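Local coordinates for protein glycosyl hydrolase, BNR repeat (Ralstonia eutropha, PDB 3B7F) that is a putative glycosyl hydrolase with BNR repeats, built as a seven-bladed beta-propeller, its substrate not established, at residues F52-I60 against E68-T76. Sequence-based numbering, arbitrary orientation.
Sequences FLGHTIHHI and ERMLMAART
Ile57 and Ile60 pack against selenomethionine Met72 on one face of an antiparallel beta hairpin, the first two strands of a four-stranded propeller blade. Met72 CG presses tightly on Ile57 CG2, at 3.5 Å, while Ile60 lies alongside Met72 and points the same way. The unbranched Met72 chain runs extended through chi1 and chi2 (172° and -172°), carrying its selenium to the Phe52 ring, 3.6 Å from CD2, an oblique Met-aromatic contact. Branched Ile57 also sends CD1 to the bare methyl of Ala74, 3.7 Å from its CB. Strand 24-29 of the adjoining blade meets both isoleucines and Phe84 of strand 81-86 touches Ala74, burying this apolar face.

Three backbone hydrogen bonds join the strands: Arg75 N to Thr56 O, His58 N to Ala73 O and Ala73 N to His59 O, the last 2.8 Å long. Ala73 thus hydrogen-bonds with two successive residues, as expected at a beta bulge, where the register slips by one. Ala73 and His59 share the other face, against the next blade: small Ala73 touches Val117 and Leu120, and His59 ND1 is hydrogen-bonded to Leu120 N. Before the first strand, a type II turn from Phe52 to His55 uses Gly54, where a CB would jam against Leu53 O at phi 92°. The His58 ring, stacked with His116 and Tyr386, lies nearly coplanar with the poorly ordered Arg75 guanidinium, its NE2 edge 3.3 Å from Arg75 NH1.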
loop_
_atom_site.group_PDB
_atom_site.type_symbol
_atom_site.label_atom_id
_atom_site.label_comp_id
_atom_site.label_asym_id
_atom_site.label_seq_id
_atom_site.Cartn_x
_atom_site.Cartn_y
_atom_site.Cartn_z
ATOM N N PHE A 52 -15.396 2.766 -14.903
ATOM C CA PHE A 52 -14.915 1.473 -15.377
ATOM C C PHE A 52 -15.664 0.329 -14.684
ATOM O O PHE A 52 -15.034 -0.641 -14.258
ATOM C CB PHE A 52 -13.373 1.305 -15.237
ATOM C CG PHE A 52 -12.576 2.180 -16.152
ATOM C CD1 PHE A 52 -12.552 1.924 -17.518
ATOM C CD2 PHE A 52 -11.818 3.226 -15.661
ATOM C CE1 PHE A 52 -11.814 2.719 -18.371
ATOM C CE2 PHE A 52 -11.076 4.020 -16.515
ATOM C CZ PHE A 52 -11.079 3.771 -17.862
ATOM N N LEU A 53 -16.989 0.458 -14.553
ATOM C CA LEU A 53 -17.812 -0.594 -13.933
ATOM C C LEU A 53 -17.550 -1.891 -14.663
ATOM O O LEU A 53 -17.493 -1.904 -15.889
ATOM C CB LEU A 53 -19.311 -0.279 -13.968
ATOM C CG LEU A 53 -20.336 -1.254 -13.341
ATOM C CD1 LEU A 53 -20.289 -1.338 -11.809
ATOM C CD2 LEU A 53 -21.718 -0.815 -13.762
ATOM N N GLY A 54 -17.356 -2.959 -13.894
ATOM C CA GLY A 54 -17.055 -4.287 -14.418
ATOM C C GLY A 54 -15.594 -4.660 -14.581
ATOM O O GLY A 54 -15.293 -5.814 -14.859
ATOM N N HIS A 55 -14.689 -3.690 -14.418
ATOM C CA HIS A 55 -13.258 -3.927 -14.453
ATOM C C HIS A 55 -12.774 -4.060 -13.006
ATOM O O HIS A 55 -13.327 -3.441 -12.103
ATOM C CB HIS A 55 -12.536 -2.755 -15.119
ATOM C CG HIS A 55 -12.883 -2.543 -16.569
ATOM N ND1 HIS A 55 -11.974 -2.034 -17.474
ATOM C CD2 HIS A 55 -14.020 -2.782 -17.274
ATOM C CE1 HIS A 55 -12.547 -1.936 -18.659
ATOM N NE2 HIS A 55 -13.786 -2.392 -18.568
ATOM N N THR A 56 -11.735 -4.859 -12.817
ATOM C CA THR A 56 -11.077 -5.077 -11.538
ATOM C C THR A 56 -10.021 -3.993 -11.429
ATOM O O THR A 56 -9.127 -3.933 -12.268
ATOM C CB THR A 56 -10.437 -6.479 -11.476
ATOM O OG1 THR A 56 -11.463 -7.455 -11.648
ATOM C CG2 THR A 56 -9.751 -6.723 -10.137
ATOM N N ILE A 57 -10.148 -3.126 -10.423
ATOM C CA ILE A 57 -9.243 -2.016 -10.240
ATOM C C ILE A 57 -8.394 -2.309 -9.025
ATOM O O ILE A 57 -8.916 -2.480 -7.924
ATOM C CB ILE A 57 -9.974 -0.646 -10.048
ATOM C CG1 ILE A 57 -11.145 -0.469 -11.038
ATOM C CG2 ILE A 57 -8.931 0.514 -10.094
ATOM C CD1 ILE A 57 -10.803 -0.618 -12.551
ATOM N N HIS A 58 -7.082 -2.328 -9.225
ATOM C CA HIS A 58 -6.148 -2.628 -8.149
ATOM C C HIS A 58 -5.580 -1.477 -7.341
ATOM O O HIS A 58 -5.266 -1.666 -6.169
ATOM C CB HIS A 58 -5.004 -3.484 -8.704
ATOM C CG HIS A 58 -5.419 -4.895 -8.918
ATOM N ND1 HIS A 58 -5.472 -5.801 -7.878
ATOM C CD2 HIS A 58 -5.885 -5.537 -10.017
ATOM C CE1 HIS A 58 -5.922 -6.955 -8.341
ATOM N NE2 HIS A 58 -6.183 -6.820 -9.633
ATOM N N HIS A 59 -5.416 -0.318 -7.950
ATOM C CA HIS A 59 -4.796 0.807 -7.283
ATOM C C HIS A 59 -5.058 2.088 -8.075
ATOM O O HIS A 59 -4.981 2.073 -9.296
ATOM C CB HIS A 59 -3.296 0.539 -7.185
ATOM C CG HIS A 59 -2.592 1.235 -6.057
ATOM N ND1 HIS A 59 -1.228 1.370 -6.038
ATOM C CD2 HIS A 59 -3.040 1.820 -4.918
ATOM C CE1 HIS A 59 -0.861 1.984 -4.925
ATOM N NE2 HIS A 59 -1.942 2.243 -4.219
ATOM N N ILE A 60 -5.400 3.170 -7.373
ATOM C CA ILE A 60 -5.640 4.465 -8.007
ATOM C C ILE A 60 -4.788 5.422 -7.190
ATOM O O ILE A 60 -4.967 5.511 -5.967
ATOM C CB ILE A 60 -7.142 4.924 -8.026
ATOM C CG1 ILE A 60 -8.106 3.780 -8.382
ATOM C CG2 ILE A 60 -7.308 6.084 -9.017
ATOM C CD1 ILE A 60 -9.548 4.118 -8.150
ATOM N N GLU A 68 -3.343 17.166 -10.802
ATOM C CA GLU A 68 -4.250 16.927 -11.911
ATOM C C GLU A 68 -4.005 15.542 -12.576
ATOM O O GLU A 68 -4.847 15.034 -13.288
ATOM C CB GLU A 68 -4.173 18.112 -12.910
ATOM C CG GLU A 68 -2.872 18.333 -13.739
ATOM C CD GLU A 68 -1.680 19.050 -13.057
ATOM O OE1 GLU A 68 -1.604 19.199 -11.810
ATOM O OE2 GLU A 68 -0.782 19.458 -13.826
ATOM N N ARG A 69 -2.840 14.935 -12.323
ATOM C CA ARG A 69 -2.485 13.634 -12.884
ATOM C C ARG A 69 -2.774 12.469 -11.931
ATOM O O ARG A 69 -2.457 12.561 -10.734
ATOM C CB ARG A 69 -1.008 13.628 -13.280
ATOM C CG ARG A 69 -0.697 14.617 -14.384
ATOM C CD ARG A 69 0.735 14.492 -14.858
ATOM N NE ARG A 69 1.066 15.422 -15.941
ATOM C CZ ARG A 69 0.849 15.216 -17.247
ATOM N NH1 ARG A 69 0.206 14.134 -17.708
ATOM N NH2 ARG A 69 1.247 16.150 -18.116
HETATM N N MSE A 70 -3.395 11.402 -12.468
HETATM C CA MSE A 70 -3.692 10.180 -11.733
HETATM C C MSE A 70 -3.483 8.957 -12.596
HETATM O O MSE A 70 -3.712 9.010 -13.805
HETATM C CB MSE A 70 -5.138 10.110 -11.294
HETATM C CG MSE A 70 -5.649 11.256 -10.471
HETATM SE SE MSE A 70 -7.391 10.724 -9.741
HETATM C CE MSE A 70 -7.696 12.404 -8.874
ATOM N N LEU A 71 -3.053 7.866 -11.950
ATOM C CA LEU A 71 -2.876 6.553 -12.577
ATOM C C LEU A 71 -3.754 5.563 -11.845
ATOM O O LEU A 71 -3.996 5.712 -10.657
ATOM C CB LEU A 71 -1.423 6.073 -12.600
ATOM C CG LEU A 71 -0.426 6.845 -13.508
ATOM C CD1 LEU A 71 0.879 6.087 -13.615
ATOM C CD2 LEU A 71 -0.955 7.123 -14.922
HETATM N N MSE A 72 -4.264 4.598 -12.603
HETATM C CA MSE A 72 -5.157 3.562 -12.133
HETATM C C MSE A 72 -4.751 2.201 -12.727
HETATM O O MSE A 72 -4.837 2.028 -13.922
HETATM C CB MSE A 72 -6.575 3.911 -12.567
HETATM C CG MSE A 72 -7.595 2.807 -12.303
HETATM SE SE MSE A 72 -9.289 3.163 -13.066
HETATM C CE MSE A 72 -9.770 4.801 -12.206
ATOM N N ALA A 73 -4.292 1.270 -11.891
ATOM C CA ALA A 73 -3.944 -0.098 -12.293
ATOM C C ALA A 73 -5.262 -0.889 -12.446
ATOM O O ALA A 73 -6.099 -0.934 -11.528
ATOM C CB ALA A 73 -2.990 -0.738 -11.243
ATOM N N ALA A 74 -5.485 -1.466 -13.618
ATOM C CA ALA A 74 -6.746 -2.159 -13.922
ATOM C C ALA A 74 -6.547 -3.350 -14.838
ATOM O O ALA A 74 -5.535 -3.431 -15.544
ATOM C CB ALA A 74 -7.735 -1.190 -14.566
ATOM N N ARG A 75 -7.516 -4.270 -14.813
ATOM C CA ARG A 75 -7.494 -5.450 -15.663
ATOM C C ARG A 75 -8.736 -5.535 -16.555
ATOM O O ARG A 75 -9.867 -5.564 -16.056
ATOM C CB ARG A 75 -7.336 -6.705 -14.836
ATOM C CG ARG A 75 -6.989 -7.924 -15.699
ATOM C CD ARG A 75 -5.921 -8.789 -15.078
ATOM N NE ARG A 75 -6.377 -9.921 -14.270
ATOM C CZ ARG A 75 -6.672 -9.922 -12.963
ATOM N NH1 ARG A 75 -6.653 -8.813 -12.209
ATOM N NH2 ARG A 75 -7.031 -11.077 -12.392
ATOM N N THR A 76 -8.447 -5.542 -17.869
ATOM C CA THR A 76 -9.352 -5.616 -19.051
ATOM C C THR A 76 -10.282 -4.428 -19.143
ATOM O O THR A 76 -9.843 -3.373 -19.594
ATOM C CB THR A 76 -10.134 -6.974 -19.195
ATOM O OG1 THR A 76 -11.119 -7.096 -18.159
ATOM C CG2 THR A 76 -9.169 -8.183 -19.186
#